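Local structure of COG0778: Nitroreductase (2B67) at residues A[81-86]-A[175-180]; A[14-19]-A[183-188]; A[89-94]-A[109-114]; A[34-39]-A[140-145]; A[73-78]-A[179-184]. The protein binds flavin mononucleotide and, as a nitroreductase-family oxidoreductase, probably passes electrons from a reduced nicotinamide cofactor to its substrates. One frame throughout, in Å; residues are numbered along the deposited sequence.

Interaction 1: residues A[81-86]-A[175-180]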
# COMPACT_ATOMS: atom_id res chain seq x y z
N LEU A 81 3.85 9.96 7.44
CA LEU A 81 3.44 8.60 7.81
C LEU A 81 4.66 7.87 8.35
O LEU A 81 5.66 7.71 7.64
CB LEU A 81 2.88 7.83 6.60
CG LEU A 81 2.55 6.34 6.75
CD1 LEU A 81 1.52 6.10 7.87
CD2 LEU A 81 1.98 5.81 5.45
N PHE A 82 4.56 7.44 9.61
CA PHE A 82 5.63 6.67 10.28
C PHE A 82 5.15 5.22 10.48
O PHE A 82 3.93 4.95 10.56
CB PHE A 82 5.95 7.24 11.69
CG PHE A 82 6.70 8.56 11.67
CD1 PHE A 82 6.04 9.74 11.34
CD2 PHE A 82 8.06 8.61 11.97
CE1 PHE A 82 6.73 10.94 11.32
CE2 PHE A 82 8.75 9.80 11.97
CZ PHE A 82 8.08 10.98 11.64
N THR A 83 6.09 4.30 10.61
CA THR A 83 5.74 2.95 10.99
C THR A 83 6.54 2.59 12.25
O THR A 83 7.62 3.14 12.49
CB THR A 83 6.06 1.95 9.89
OG1 THR A 83 7.41 2.17 9.46
CG2 THR A 83 5.13 2.16 8.69
N ASP A 84 5.98 1.66 13.01
CA ASP A 84 6.52 1.20 14.29
C ASP A 84 7.58 0.15 14.09
O ASP A 84 7.27 -1.00 13.76
CB ASP A 84 5.37 0.59 15.12
CG ASP A 84 5.66 0.59 16.63
OD1 ASP A 84 6.85 0.58 17.03
OD2 ASP A 84 4.67 0.57 17.41
N THR A 85 8.83 0.51 14.34
CA THR A 85 9.90 -0.44 14.17
C THR A 85 9.97 -1.46 15.31
O THR A 85 10.68 -2.45 15.17
CB THR A 85 11.27 0.23 14.03
OG1 THR A 85 11.60 0.87 15.28
CG2 THR A 85 11.25 1.28 12.86
N ASP A 86 9.26 -1.22 16.42
CA ASP A 86 9.19 -2.17 17.52
C ASP A 86 7.88 -2.96 17.39
O ASP A 86 6.84 -2.62 17.99
CB ASP A 86 9.27 -1.47 18.90
CG ASP A 86 9.68 -2.46 20.04
OD1 ASP A 86 9.44 -3.68 19.91
OD2 ASP A 86 10.28 -2.01 21.06
N ARG A 175 9.88 5.10 12.37
CA ARG A 175 10.65 5.57 11.21
C ARG A 175 9.74 6.18 10.15
O ARG A 175 8.61 5.70 9.92
CB ARG A 175 11.50 4.46 10.60
CG ARG A 175 10.69 3.37 9.97
CD ARG A 175 11.56 2.47 9.11
NE ARG A 175 10.77 1.71 8.13
CZ ARG A 175 11.25 0.68 7.42
NH1 ARG A 175 10.46 0.04 6.56
NH2 ARG A 175 12.50 0.25 7.63
N PRO A 176 10.20 7.28 9.54
CA PRO A 176 9.38 7.93 8.54
C PRO A 176 9.34 7.08 7.27
O PRO A 176 10.37 6.56 6.83
CB PRO A 176 10.06 9.30 8.33
CG PRO A 176 11.47 9.12 8.81
CD PRO A 176 11.46 8.01 9.82
N GLU A 177 8.16 6.90 6.72
CA GLU A 177 8.05 6.16 5.45
C GLU A 177 7.82 7.07 4.24
O GLU A 177 8.42 6.85 3.17
CB GLU A 177 6.92 5.12 5.53
CG GLU A 177 7.17 4.03 6.61
CD GLU A 177 8.16 2.95 6.18
OE1 GLU A 177 8.71 2.99 5.06
OE2 GLU A 177 8.41 2.06 6.99
N LEU A 178 6.96 8.07 4.41
CA LEU A 178 6.39 8.88 3.31
C LEU A 178 5.94 10.22 3.87
O LEU A 178 5.48 10.29 5.03
CB LEU A 178 5.09 8.21 2.76
CG LEU A 178 5.11 6.94 1.92
CD1 LEU A 178 3.68 6.48 1.58
CD2 LEU A 178 5.95 7.12 0.63
N LEU A 179 5.99 11.25 3.04
CA LEU A 179 5.31 12.51 3.32
C LEU A 179 4.15 12.61 2.34
O LEU A 179 4.33 12.40 1.14
CB LEU A 179 6.25 13.74 3.15
CG LEU A 179 7.57 13.76 3.93
CD1 LEU A 179 8.30 15.11 3.72
CD2 LEU A 179 7.36 13.48 5.45
N ILE A 180 2.97 12.92 2.84
CA ILE A 180 1.78 13.07 2.02
C ILE A 180 1.37 14.51 2.15
O ILE A 180 0.87 14.91 3.22
CB ILE A 180 0.55 12.27 2.56
CG1 ILE A 180 0.94 10.90 3.14
CG2 ILE A 180 -0.55 12.23 1.50
CD1 ILE A 180 0.96 9.83 2.23
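Glu177 reaches across to Thr83. Its CB lies 3.6 Å from Leu81 O; CG, anti to its own carbonyl carbon (chi1 -63°), rests against OG1 and CG2 of Thr83. The chain bends at chi2, which turns CD back, and OE2 at the tip meets three donors. Thr83 OG1 donates to the anti lone pair of Glu177 OE2 at 2.7 Å. Arg175 grips the same oxygen side-on: NH1 comes to the syn lone pair, while NE, at 2.6 Å from OE2, approaches from above the carboxylate plane. OE2 thus lies at the edge of the guanidinium, in the plane of that group, and three bonds on one oxygen probably keep Glu177 ionised. Behind these side chains the antiparallel strands 77-84 and 174-183, the two central strands of the sheet, are interrupted by a classic beta bulge, where Glu177 and Leu178 both face Leu81. Leu81 O takes the Glu177 N-H at 2.8 Å, nearly along the C=O axis, and only a weak bond at 3.5 Å from Leu178 N. Beyond the bulge Thr83 and Arg175 exchange two backbone bonds. Phe82 lies on the other face of the sheet, with Pro176 CB 4.3 Å from its ring centroid in a CH-pi contact; Val164 and Asn165 of helix 161-168 pack there too. Thr85 CG2 touches Arg175 CG at 3.6 Å, while Thr85 OG1 bonds to Arg173 O.

Interaction 2: residues A[14-19]-A[183-188]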
# COMPACT_ATOMS: atom_id res chain seq x y z
N HIS A 14 -5.13 12.45 -8.33
CA HIS A 14 -3.97 12.82 -9.12
C HIS A 14 -2.82 13.16 -8.17
O HIS A 14 -3.06 13.48 -7.01
CB HIS A 14 -4.29 14.01 -10.05
CG HIS A 14 -5.32 13.69 -11.10
ND1 HIS A 14 -6.63 14.15 -11.05
CD2 HIS A 14 -5.24 12.95 -12.24
CE1 HIS A 14 -7.30 13.70 -12.09
NE2 HIS A 14 -6.48 12.97 -12.83
N ALA A 15 -1.59 13.09 -8.66
CA ALA A 15 -0.44 13.57 -7.92
C ALA A 15 -0.49 15.09 -7.95
O ALA A 15 -0.19 15.71 -8.97
CB ALA A 15 0.86 13.06 -8.54
N THR A 16 -0.90 15.69 -6.84
CA THR A 16 -1.07 17.15 -6.77
C THR A 16 0.22 17.84 -6.31
O THR A 16 0.76 17.54 -5.24
CB THR A 16 -2.23 17.52 -5.81
OG1 THR A 16 -3.39 16.75 -6.14
CG2 THR A 16 -2.55 19.00 -5.86
N LYS A 17 0.69 18.78 -7.12
CA LYS A 17 1.93 19.47 -6.85
C LYS A 17 1.76 20.97 -6.58
O LYS A 17 2.63 21.58 -6.01
CB LYS A 17 2.92 19.21 -7.97
CG LYS A 17 3.44 17.77 -7.92
CD LYS A 17 4.18 17.33 -9.15
CE LYS A 17 4.08 15.81 -9.23
NZ LYS A 17 5.44 15.18 -9.28
N HIS A 18 0.62 21.54 -6.96
CA HIS A 18 0.40 22.97 -6.72
C HIS A 18 -0.97 23.12 -6.11
O HIS A 18 -1.95 22.56 -6.61
CB HIS A 18 0.55 23.79 -8.01
CG HIS A 18 1.91 23.68 -8.64
ND1 HIS A 18 2.16 22.91 -9.76
CD2 HIS A 18 3.10 24.21 -8.27
CE1 HIS A 18 3.45 22.99 -10.06
NE2 HIS A 18 4.04 23.77 -9.18
N PHE A 19 -1.02 23.85 -5.00
CA PHE A 19 -2.19 23.95 -4.15
C PHE A 19 -2.71 25.40 -4.12
O PHE A 19 -1.94 26.34 -4.20
CB PHE A 19 -1.83 23.53 -2.73
CG PHE A 19 -1.29 22.11 -2.63
CD1 PHE A 19 0.09 21.87 -2.55
CD2 PHE A 19 -2.15 21.04 -2.62
CE1 PHE A 19 0.61 20.53 -2.46
CE2 PHE A 19 -1.65 19.68 -2.53
CZ PHE A 19 -0.27 19.46 -2.43
N GLY A 183 -3.91 19.21 0.24
CA GLY A 183 -4.44 20.51 -0.11
C GLY A 183 -5.34 20.46 -1.31
O GLY A 183 -5.46 19.43 -1.99
N TYR A 184 -5.98 21.59 -1.59
CA TYR A 184 -6.80 21.70 -2.78
C TYR A 184 -5.93 22.10 -3.94
O TYR A 184 -4.99 22.89 -3.78
CB TYR A 184 -7.90 22.72 -2.51
CG TYR A 184 -8.84 22.25 -1.44
CD1 TYR A 184 -8.64 22.61 -0.11
CD2 TYR A 184 -9.92 21.42 -1.76
CE1 TYR A 184 -9.53 22.17 0.89
CE2 TYR A 184 -10.80 20.98 -0.77
CZ TYR A 184 -10.60 21.36 0.54
OH TYR A 184 -11.46 20.92 1.53
N THR A 185 -6.25 21.58 -5.12
CA THR A 185 -5.41 21.67 -6.31
C THR A 185 -5.67 22.91 -7.16
O THR A 185 -6.81 23.21 -7.51
CB THR A 185 -5.68 20.51 -7.23
OG1 THR A 185 -5.70 19.29 -6.47
CG2 THR A 185 -4.62 20.46 -8.36
N ASP A 186 -4.58 23.59 -7.54
CA ASP A 186 -4.64 24.81 -8.33
C ASP A 186 -4.41 24.57 -9.84
O ASP A 186 -4.15 25.52 -10.60
CB ASP A 186 -3.66 25.85 -7.78
CG ASP A 186 -4.03 27.29 -8.19
OD1 ASP A 186 -5.24 27.66 -8.15
OD2 ASP A 186 -3.11 28.05 -8.56
N GLU A 187 -4.51 23.32 -10.28
CA GLU A 187 -4.40 23.01 -11.70
C GLU A 187 -5.13 21.74 -12.11
O GLU A 187 -5.11 20.74 -11.39
CB GLU A 187 -2.94 22.98 -12.18
CG GLU A 187 -1.94 22.43 -11.17
CD GLU A 187 -0.58 22.08 -11.76
OE1 GLU A 187 -0.01 22.87 -12.55
OE2 GLU A 187 -0.07 21.00 -11.42
N LYS A 188 -5.77 21.81 -13.28
CA LYS A 188 -6.34 20.62 -13.91
C LYS A 188 -5.20 19.66 -14.20
O LYS A 188 -4.17 20.06 -14.76
CB LYS A 188 -7.11 20.94 -15.22
CG LYS A 188 -6.90 22.35 -15.84
CD LYS A 188 -5.43 22.73 -16.13
CE LYS A 188 -5.15 24.18 -15.67
NZ LYS A 188 -3.74 24.34 -15.21
O HOH W 1 -6.28 16.62 -7.15
O HOH W 2 -1.04 20.31 -9.12
O HOH W 3 -0.63 27.31 -6.59
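His18 O accepts the backbone N-H of Asp186 at 3.0 Å in an almost straight bond (176° at the hydrogen), the donor standing above the carbonyl plane. The same oxygen has the CA of Thr185 close by, in a CA-H...O contact. At the ring, His18 ND1 points its N-H at Glu187 OE2, which lies at the edge of the imidazole; at 3.4 Å the bond is weak, with ring and carboxylate planes 80° apart. A water bridges the same residues, accepting from His18 N and donating to Glu187 OE2 at 2.6 Å. Apart from Gly183, which ends strand 174-183, both segments are loop, joined by a single backbone bridge at Phe19 and Thr185, and the 14-19 loop belongs to the flavin site: Ala15 N bonds to a phosphate oxygen of flavin mononucleotide, Lys17 NZ to its O2. A second water spans Thr16 OG1 and Thr185 OG1, 2.8 Å from the latter; Thr16 OG1 also has a weak bond from Ser153 N. A third donates to Phe19 O and, at 3.3 Å, to Asp186 OD2. Tyr184 O meets Phe19 CA in a CA-H...O contact of 3.0 Å and lies near the plane of the phenyl ring at its edge; Phe19 CD2 comes within 3.4 Å of Gly183 CA.

Interaction 3: residues A[89-94]-A[109-114]. With ACY (acetic acid), chain F.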
# COMPACT_ATOMS: atom_id res chain seq x y z
N LYS A 89 6.39 -4.39 20.63
CA LYS A 89 5.61 -3.34 21.29
C LYS A 89 4.30 -2.96 20.57
O LYS A 89 3.34 -2.62 21.23
CB LYS A 89 6.46 -2.10 21.48
CG LYS A 89 7.47 -2.25 22.65
CD LYS A 89 8.03 -0.90 23.02
CE LYS A 89 9.33 -1.03 23.82
NZ LYS A 89 9.01 -1.16 25.26
N ARG A 90 4.29 -3.03 19.24
CA ARG A 90 3.08 -2.74 18.44
C ARG A 90 2.00 -3.78 18.71
O ARG A 90 0.84 -3.41 18.92
CB ARG A 90 3.43 -2.61 16.94
CG ARG A 90 2.22 -2.55 15.95
CD ARG A 90 1.24 -1.37 16.20
NE ARG A 90 1.88 -0.11 16.54
CZ ARG A 90 1.37 1.12 16.41
NH1 ARG A 90 0.16 1.36 15.86
NH2 ARG A 90 2.11 2.14 16.82
N ALA A 91 2.37 -5.07 18.70
CA ALA A 91 1.41 -6.13 19.03
C ALA A 91 0.85 -5.93 20.43
O ALA A 91 -0.35 -6.08 20.66
CB ALA A 91 2.05 -7.52 18.93
N ARG A 92 1.73 -5.59 21.37
CA ARG A 92 1.33 -5.47 22.77
C ARG A 92 0.41 -4.27 22.95
O ARG A 92 -0.56 -4.34 23.72
CB ARG A 92 2.56 -5.37 23.67
CG ARG A 92 3.21 -6.71 23.95
CD ARG A 92 4.39 -6.55 24.89
NE ARG A 92 4.53 -7.71 25.77
CZ ARG A 92 4.45 -7.67 27.10
NH1 ARG A 92 4.22 -6.52 27.73
NH2 ARG A 92 4.61 -8.79 27.80
N LYS A 93 0.72 -3.18 22.23
CA LYS A 93 -0.13 -1.98 22.17
C LYS A 93 -1.56 -2.32 21.74
O LYS A 93 -2.51 -1.88 22.36
CB LYS A 93 0.46 -0.96 21.19
CG LYS A 93 -0.23 0.42 21.23
CD LYS A 93 0.26 1.32 20.06
CE LYS A 93 -0.48 2.67 20.05
NZ LYS A 93 0.02 3.58 21.13
N ILE A 94 -1.72 -3.12 20.70
CA ILE A 94 -3.05 -3.50 20.24
C ILE A 94 -3.80 -4.24 21.38
O ILE A 94 -4.94 -3.89 21.72
CB ILE A 94 -2.94 -4.28 18.92
CG1 ILE A 94 -2.64 -3.25 17.78
CG2 ILE A 94 -4.22 -5.06 18.63
CD1 ILE A 94 -1.66 -3.70 16.86
N GLN A 109 -3.51 -13.12 24.36
CA GLN A 109 -2.25 -13.87 24.52
C GLN A 109 -1.46 -13.84 23.22
O GLN A 109 -0.23 -13.77 23.21
CB GLN A 109 -2.56 -15.33 24.90
CG GLN A 109 -1.39 -16.31 24.74
CD GLN A 109 -0.78 -16.79 26.07
OE1 GLN A 109 -0.50 -16.00 26.99
NE2 GLN A 109 -0.58 -18.12 26.17
N TYR A 110 -2.20 -13.92 22.13
CA TYR A 110 -1.60 -13.90 20.83
C TYR A 110 -0.87 -12.57 20.60
O TYR A 110 0.31 -12.58 20.26
CB TYR A 110 -2.65 -14.16 19.78
CG TYR A 110 -2.17 -13.94 18.37
CD1 TYR A 110 -2.66 -12.87 17.63
CD2 TYR A 110 -1.25 -14.82 17.77
CE1 TYR A 110 -2.25 -12.66 16.32
CE2 TYR A 110 -0.83 -14.61 16.46
CZ TYR A 110 -1.34 -13.53 15.74
OH TYR A 110 -0.97 -13.30 14.43
N PHE A 111 -1.55 -11.45 20.81
CA PHE A 111 -0.90 -10.14 20.66
C PHE A 111 0.15 -9.85 21.75
O PHE A 111 1.17 -9.21 21.48
CB PHE A 111 -1.94 -9.02 20.60
CG PHE A 111 -2.70 -8.95 19.30
CD1 PHE A 111 -4.07 -9.21 19.26
CD2 PHE A 111 -2.07 -8.58 18.12
CE1 PHE A 111 -4.80 -9.13 18.05
CE2 PHE A 111 -2.78 -8.48 16.90
CZ PHE A 111 -4.15 -8.77 16.86
N MSE A 112 -0.11 -10.30 22.98
CA MSE A 112 0.82 -10.09 24.09
C MSE A 112 2.11 -10.93 24.01
O MSE A 112 3.18 -10.44 24.34
CB MSE A 112 0.14 -10.34 25.44
CG MSE A 112 -0.80 -9.23 25.91
SE MSE A 112 0.02 -7.44 25.97
CE MSE A 112 1.22 -7.67 27.39
N LYS A 113 1.99 -12.18 23.57
CA LYS A 113 3.11 -13.14 23.60
C LYS A 113 3.42 -13.89 22.28
O LYS A 113 4.59 -13.97 21.86
CB LYS A 113 2.92 -14.13 24.78
CG LYS A 113 3.58 -13.60 26.07
CD LYS A 113 2.76 -13.88 27.30
CE LYS A 113 3.36 -13.18 28.51
NZ LYS A 113 2.42 -13.26 29.69
N ASN A 114 2.41 -14.45 21.64
CA ASN A 114 2.70 -15.23 20.44
C ASN A 114 3.25 -14.38 19.31
O ASN A 114 4.36 -14.63 18.79
CB ASN A 114 1.47 -16.02 19.99
CG ASN A 114 1.18 -17.18 20.91
OD1 ASN A 114 0.75 -16.98 22.04
ND2 ASN A 114 1.47 -18.39 20.44
C ACY F . 2.98 5.47 20.61
O ACY F . 3.48 6.58 20.34
OXT ACY F . 2.09 4.92 19.92
CH3 ACY F . 3.47 4.76 21.84
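The Phe111 ring has Ile94 CG2 over the centre of one face and Tyr110 CD1, from its own helix, over the centre of the other. It lies between helices 87-98 and 105-120, an antiparallel pair whose short axes here are 7.4 Å apart at 154°. The Ile94 methyl makes a CH-pi contact 3.9 Å from the centroid and only 3° off the ring normal; with CG2 anti to the backbone N of Ile94, the branch is set toward that ring. Another flat group, the Arg90 guanidinium, has Lys93 CD 3.8 Å above its centre. On Arg92, modelled in two conformers, the guanidinium of the one described has the selenomethionine methyl, Met112 CE, over its centre, a less certain contact. So close an approach of the helices goes with the small Ala91 at the interface. Helix 105-120 widens into a pi-type turn at 110-114, and Gln109 O accepts from both Lys113 N and Asn114 N. Beyond the interface, Phe103 meets the Phe111 ring at a slant, and Tyr193 of the second subunit packs on Ile94. On the other side of helix 87-98, Lys93 NZ donates to an acetate, probably from the crystallisation liquor, and bridges to Glu199 of the second subunit. Back between the helices, Ala91 CB sits 3.2 Å from Phe111 O, and in return Phe111 CB rests 3.3 Å from Ala91 O.

Interaction 4: residues A[34-39]-A[140-145]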
# COMPACT_ATOMS: atom_id res chain seq x y z
N GLU A 34 -9.22 8.38 9.83
CA GLU A 34 -10.06 7.35 10.41
C GLU A 34 -10.59 6.36 9.38
O GLU A 34 -10.65 5.13 9.64
CB GLU A 34 -11.18 7.95 11.27
CG GLU A 34 -11.93 6.90 12.08
CD GLU A 34 -13.02 7.52 12.94
OE1 GLU A 34 -13.69 8.46 12.48
OE2 GLU A 34 -13.18 7.07 14.10
N ILE A 35 -10.96 6.84 8.20
CA ILE A 35 -11.31 5.89 7.11
C ILE A 35 -10.09 5.05 6.65
O ILE A 35 -10.20 3.84 6.46
CB ILE A 35 -11.99 6.60 5.88
CG1 ILE A 35 -13.37 7.16 6.27
CG2 ILE A 35 -12.20 5.63 4.72
CD1 ILE A 35 -13.94 8.11 5.21
N ALA A 36 -8.93 5.71 6.48
CA ALA A 36 -7.74 5.08 5.95
C ALA A 36 -7.29 3.89 6.82
O ALA A 36 -6.92 2.85 6.29
CB ALA A 36 -6.58 6.10 5.82
N THR A 37 -7.32 4.05 8.14
CA THR A 37 -6.92 2.95 9.07
C THR A 37 -7.88 1.73 9.14
O THR A 37 -7.55 0.72 9.75
CB THR A 37 -6.62 3.46 10.48
OG1 THR A 37 -7.74 4.19 10.98
CG2 THR A 37 -5.48 4.39 10.44
N LEU A 38 -9.04 1.83 8.49
CA LEU A 38 -9.86 0.63 8.23
C LEU A 38 -9.12 -0.35 7.33
O LEU A 38 -9.48 -1.53 7.30
CB LEU A 38 -11.21 0.99 7.58
CG LEU A 38 -12.11 1.90 8.42
CD1 LEU A 38 -13.33 2.32 7.60
CD2 LEU A 38 -12.57 1.20 9.71
N ALA A 39 -8.06 0.13 6.66
CA ALA A 39 -7.14 -0.73 5.86
C ALA A 39 -6.74 -2.01 6.57
O ALA A 39 -6.47 -1.96 7.77
CB ALA A 39 -5.87 0.02 5.57
N MSE A 140 -2.28 4.38 0.46
CA MSE A 140 -3.30 4.29 -0.61
C MSE A 140 -4.74 4.61 -0.13
O MSE A 140 -5.46 5.40 -0.76
CB MSE A 140 -3.29 2.89 -1.23
CG MSE A 140 -4.31 2.70 -2.38
SE MSE A 140 -3.56 3.47 -4.02
CE MSE A 140 -4.42 5.21 -4.09
N ASN A 141 -5.11 4.02 1.00
CA ASN A 141 -6.47 4.19 1.55
C ASN A 141 -6.65 5.67 1.95
O ASN A 141 -7.70 6.27 1.68
CB ASN A 141 -6.70 3.24 2.74
CG ASN A 141 -8.14 2.70 2.81
OD1 ASN A 141 -8.85 2.66 1.81
ND2 ASN A 141 -8.55 2.27 3.99
N LEU A 142 -5.59 6.26 2.49
CA LEU A 142 -5.58 7.68 2.92
C LEU A 142 -5.76 8.66 1.76
O LEU A 142 -6.58 9.59 1.85
CB LEU A 142 -4.28 8.01 3.65
CG LEU A 142 -4.06 9.49 4.01
CD1 LEU A 142 -5.22 9.99 4.89
CD2 LEU A 142 -2.69 9.69 4.68
N VAL A 143 -5.00 8.48 0.68
CA VAL A 143 -5.15 9.40 -0.45
C VAL A 143 -6.52 9.28 -1.12
O VAL A 143 -7.09 10.30 -1.61
CB VAL A 143 -3.97 9.34 -1.47
CG1 VAL A 143 -2.65 9.71 -0.80
CG2 VAL A 143 -3.89 8.03 -2.17
N LEU A 144 -7.06 8.06 -1.14
CA LEU A 144 -8.42 7.84 -1.67
C LEU A 144 -9.47 8.48 -0.79
O LEU A 144 -10.40 9.12 -1.30
CB LEU A 144 -8.72 6.34 -1.85
CG LEU A 144 -7.94 5.68 -2.99
CD1 LEU A 144 -8.04 4.14 -2.84
CD2 LEU A 144 -8.47 6.16 -4.32
N ALA A 145 -9.30 8.33 0.53
CA ALA A 145 -10.21 8.98 1.46
C ALA A 145 -10.20 10.52 1.32
O ALA A 145 -11.24 11.15 1.36
CB ALA A 145 -9.96 8.52 2.94
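Helix 26-36 and the type I beta turn from Ala36 to Ala39 lean on the long helix 124-148. Asn141 joins the two: its ND2 donates to Ala36 O at 2.9 Å and 166°, with the acceptor close to the amide plane. That carbonyl also closes the turn by accepting from Ala39 N at 3.0 Å, and two bonds therefore hold this one oxygen. Both donors reach it from the same face of the carbonyl plane, ND2 36° out of it. ND2 also touches Ala39 CB, at 3.8 Å. Next to the amide, small side chains pack closely. Ala36 CB lies 3.5 Å from Leu142 CA, tighter than ordinary van der Waals contact, and 3.7 Å from Leu142 CB. One turn further along the long helix, Ala145 CB meets CB and CG2 of Ile35, each at 4.1 Å. The second subunit comes in beside the polar end: Asn10 OD1 of that chain accepts from Asn141 ND2 as well, and Arg194 of that chain, a residue of the flavin pocket, bonds to Leu38 O and Ala39 O. Within the chain, Leu142 continues onto Phe50 of strand 48-53, while Val143 faces strand 152-156 and Leu144 packs on helix 5-12.

Interaction 5: residues A[73-78]-A[179-184]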
# COMPACT_ATOMS: atom_id res chain seq x y z
N SER A 73 6.51 23.09 1.38
CA SER A 73 6.40 24.49 1.89
C SER A 73 5.03 25.07 1.66
O SER A 73 4.51 25.76 2.55
CB SER A 73 7.40 25.43 1.21
OG SER A 73 8.73 25.11 1.54
N SER A 74 4.45 24.81 0.49
CA SER A 74 3.16 25.39 0.14
C SER A 74 1.97 24.65 0.70
O SER A 74 1.03 25.30 1.17
CB SER A 74 3.00 25.50 -1.37
OG SER A 74 3.92 26.45 -1.87
N ALA A 75 1.99 23.31 0.66
CA ALA A 75 0.83 22.52 1.07
C ALA A 75 0.34 22.96 2.45
O ALA A 75 1.13 23.08 3.37
CB ALA A 75 1.12 21.03 1.03
N PRO A 76 -0.98 23.22 2.59
CA PRO A 76 -1.48 23.68 3.90
C PRO A 76 -1.17 22.63 4.99
O PRO A 76 -0.97 22.97 6.16
CB PRO A 76 -2.99 23.79 3.68
CG PRO A 76 -3.19 23.84 2.23
CD PRO A 76 -2.06 23.11 1.58
N VAL A 77 -1.13 21.36 4.58
CA VAL A 77 -0.92 20.25 5.51
C VAL A 77 0.01 19.25 4.85
O VAL A 77 -0.09 19.02 3.65
CB VAL A 77 -2.27 19.53 5.85
CG1 VAL A 77 -2.03 18.28 6.74
CG2 VAL A 77 -3.22 20.47 6.50
N THR A 78 0.89 18.66 5.66
CA THR A 78 1.67 17.49 5.27
C THR A 78 1.52 16.45 6.38
O THR A 78 1.60 16.75 7.56
CB THR A 78 3.17 17.79 5.05
OG1 THR A 78 3.31 18.69 3.95
CG2 THR A 78 3.97 16.46 4.74
N LEU A 179 5.99 11.25 3.04
CA LEU A 179 5.31 12.51 3.32
C LEU A 179 4.15 12.61 2.34
O LEU A 179 4.33 12.40 1.14
CB LEU A 179 6.25 13.74 3.15
CG LEU A 179 7.57 13.76 3.93
CD1 LEU A 179 8.30 15.11 3.72
CD2 LEU A 179 7.36 13.48 5.45
N ILE A 180 2.97 12.92 2.84
CA ILE A 180 1.78 13.07 2.02
C ILE A 180 1.37 14.51 2.15
O ILE A 180 0.87 14.91 3.22
CB ILE A 180 0.55 12.27 2.56
CG1 ILE A 180 0.94 10.90 3.14
CG2 ILE A 180 -0.55 12.23 1.50
CD1 ILE A 180 0.96 9.83 2.23
N THR A 181 1.55 15.29 1.09
CA THR A 181 1.06 16.66 1.10
C THR A 181 -0.44 16.68 0.90
O THR A 181 -0.99 15.86 0.19
CB THR A 181 1.72 17.51 0.03
OG1 THR A 181 1.59 16.85 -1.24
CG2 THR A 181 3.24 17.75 0.40
N VAL A 182 -1.10 17.64 1.54
CA VAL A 182 -2.57 17.68 1.52
C VAL A 182 -3.04 19.09 1.22
O VAL A 182 -2.58 20.05 1.84
CB VAL A 182 -3.18 17.16 2.83
CG1 VAL A 182 -4.70 17.08 2.69
CG2 VAL A 182 -2.62 15.74 3.14
N GLY A 183 -3.91 19.21 0.24
CA GLY A 183 -4.44 20.51 -0.11
C GLY A 183 -5.34 20.46 -1.31
O GLY A 183 -5.46 19.43 -1.99
N TYR A 184 -5.98 21.59 -1.59
CA TYR A 184 -6.80 21.70 -2.78
C TYR A 184 -5.93 22.10 -3.94
O TYR A 184 -4.99 22.89 -3.78
CB TYR A 184 -7.90 22.72 -2.51
CG TYR A 184 -8.84 22.25 -1.44
CD1 TYR A 184 -8.64 22.61 -0.11
CD2 TYR A 184 -9.92 21.42 -1.76
CE1 TYR A 184 -9.53 22.17 0.89
CE2 TYR A 184 -10.80 20.98 -0.77
CZ TYR A 184 -10.60 21.36 0.54
OH TYR A 184 -11.46 20.92 1.53
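Leu179 CB touches Thr78 CG2 at 3.9 Å, the two side chains crossing at a slant, and Leu60 of helix 57-61 packs on both. At Ile180 it is the backbone that meets the other segment: its O takes a CA-H...O contact from Thr78 CA, 3.4 Å away, while the side chain turns toward Leu142 and Val143 of helix 124-148. Thr181 pairs with Thr78 in a non-hydrogen-bonded position, the side chains running alongside each other in the same direction. Thr181 CG2, anti to its carbonyl carbon, meets Thr78 OG1 at 3.7 Å, and Thr181 CB meets Ala75 CB. Thr181 OG1 has a weak bond from Asn154 N. Here strand 77-84 begins, antiparallel to 174-183 in the middle of the four-stranded sheet of this flavin-binding fold, directly after helix 68-74 and the short link Ala75-Pro76. Val182 faces Val77 in the hydrogen-bonded pair. Its N donates to Val77 O at 2.7 Å, tilted 28° from the carbonyl plane, whereas the return bond from Val77 N to Val182 O is weak at 3.4 Å. The CB atoms of the two valines pack at 3.9 Å, and Ile151 adds to Val182. Val182 O also has Pro76 CD only 3.1 Å away. At Gly183 the CA lies 3.9 Å from that same Pro76 CD.

How the interactions relate
Interactions 1 and 5 pair the same two central strands, 77-84 and 174-183, and share Leu179 and Ile180; both are buried, but interaction 1 carries a bulge and a charged cluster, while interaction 5 pairs valines and threonines, with no charged group. Interaction 4 backs this sheet, with Leu142 and Val143 against Ile180. Interaction 2 continues from the end of strand 174-183 into partly buried, water-bridged loops beside the flavin, and Phe19 packs onto Ala75 and Thr181 of interaction 5. Interaction 3, a helix pair packed round a phenyl ring, is buried, yet its centre lies about 22 Å from that of the chain; Asp84 to Arg90 ties it to interaction 1. Interactions 1, 3 and 4 touch the second subunit.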